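Local coordinates for glycoside hydrolase family 5 (Aspergillus oryzae, PDB 6LA0), which acts as a rutinosidase, releasing the disaccharide rutinose from rutinosides, and may also cleave glucose from the non-reducing ends of beta-1,3-glucans, at residues W214-K217 with Y218-A221. Numbering follows the deposited sequence.
Sequences WVLK and YIRA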
# COMPACT_ATOMS: atom_id res chain seq x y z
N TRP A 214 -9.23 8.97 -17.16
CA TRP A 214 -9.14 9.89 -16.03
C TRP A 214 -7.94 9.56 -15.16
O TRP A 214 -7.24 10.47 -14.70
CB TRP A 214 -10.44 9.84 -15.21
CG TRP A 214 -10.58 11.04 -14.28
CD1 TRP A 214 -10.40 11.06 -12.93
CD2 TRP A 214 -10.92 12.39 -14.66
NE1 TRP A 214 -10.60 12.33 -12.44
CE2 TRP A 214 -10.93 13.16 -13.49
CE3 TRP A 214 -11.23 13.00 -15.88
CZ2 TRP A 214 -11.23 14.54 -13.49
CZ3 TRP A 214 -11.52 14.37 -15.89
CH2 TRP A 214 -11.52 15.12 -14.70
N VAL A 215 -7.66 8.27 -14.93
CA VAL A 215 -6.49 7.88 -14.16
C VAL A 215 -5.21 8.39 -14.83
O VAL A 215 -4.31 8.92 -14.17
CB VAL A 215 -6.46 6.36 -13.96
CG1 VAL A 215 -5.17 5.92 -13.26
CG2 VAL A 215 -7.67 5.93 -13.15
N LEU A 216 -5.11 8.20 -16.16
CA LEU A 216 -3.96 8.71 -16.90
C LEU A 216 -3.83 10.22 -16.78
O LEU A 216 -2.73 10.74 -16.58
CB LEU A 216 -4.06 8.30 -18.37
CG LEU A 216 -2.81 8.58 -19.22
CD1 LEU A 216 -1.69 7.61 -18.87
CD2 LEU A 216 -3.14 8.52 -20.71
N LYS A 217 -4.94 10.94 -16.95
CA LYS A 217 -4.89 12.39 -16.72
C LYS A 217 -4.25 12.71 -15.37
O LYS A 217 -3.33 13.54 -15.28
CB LYS A 217 -6.29 12.99 -16.83
CG LYS A 217 -6.38 14.47 -16.43
CD LYS A 217 -7.83 14.93 -16.50
CE LYS A 217 -8.05 16.24 -15.74
NZ LYS A 217 -7.61 17.41 -16.54
N TYR A 218 -4.70 12.02 -14.31
CA TYR A 218 -4.17 12.26 -12.97
C TYR A 218 -2.68 11.93 -12.88
O TYR A 218 -1.89 12.73 -12.37
CB TYR A 218 -4.93 11.42 -11.94
CG TYR A 218 -4.44 11.56 -10.50
CD1 TYR A 218 -4.46 12.79 -9.86
CD2 TYR A 218 -3.98 10.45 -9.79
CE1 TYR A 218 -4.02 12.94 -8.54
CE2 TYR A 218 -3.55 10.58 -8.46
CZ TYR A 218 -3.58 11.83 -7.84
OH TYR A 218 -3.15 11.96 -6.55
N ILE A 219 -2.27 10.75 -13.35
CA ILE A 219 -0.89 10.34 -13.11
C ILE A 219 0.07 11.22 -13.90
O ILE A 219 1.18 11.49 -13.45
CB ILE A 219 -0.68 8.83 -13.38
CG1 ILE A 219 0.66 8.36 -12.79
CG2 ILE A 219 -0.70 8.50 -14.86
CD1 ILE A 219 0.75 8.43 -11.27
N ARG A 220 -0.34 11.69 -15.09
CA ARG A 220 0.54 12.58 -15.83
C ARG A 220 0.61 13.94 -15.14
O ARG A 220 1.68 14.56 -15.06
CB ARG A 220 0.06 12.71 -17.28
CG ARG A 220 0.26 11.44 -18.13
CD ARG A 220 0.36 11.73 -19.63
NE ARG A 220 1.62 12.40 -19.98
CZ ARG A 220 1.84 13.05 -21.12
NH1 ARG A 220 3.01 13.64 -21.34
NH2 ARG A 220 0.88 13.14 -22.03
N ALA A 221 -0.51 14.41 -14.61
CA ALA A 221 -0.50 15.67 -13.88
C ALA A 221 0.44 15.59 -12.67
O ALA A 221 1.16 16.55 -12.38
CB ALA A 221 -1.91 16.04 -13.45
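V215 and I219, one turn apart on helix 209-229 of the TIM barrel typical of family 5 glycoside hydrolases, illustrate how an amphipathic helix divides its work between barrel and solvent. Four successive i to i+4 backbone bonds hold the two turns together; in one of them I219 N donates to V215 O at 2.9 Å. On the tightly packed face both residues rest against F237 of strand 235-237, and I219 also meets V235. Neighbouring Y218 lays its CB 3.4 Å from V215 O, while its CG stands anti to the backbone N (chi1 179°), sending the ring away from this turn to meet W154 edge-to-face and to touch helix 158-176. The hydroxyl of this buried residue is satisfied by a hydrogen bond to P188 O. L216 marks the transition, with CD1 touching I219 CG2 at 4.2 Å. The opposite character appears at K217 and R220, both exposed. The lysine extends past W214, its CD 3.8 Å above the plane of the indole, near the ring's border rather than over its middle, and makes a cation-pi contact with F161. R220 leads its guanidinium away from the preceding turn; its CG, set beside its own backbone N (chi1 -70°), lies 3.4 Å from L216 O.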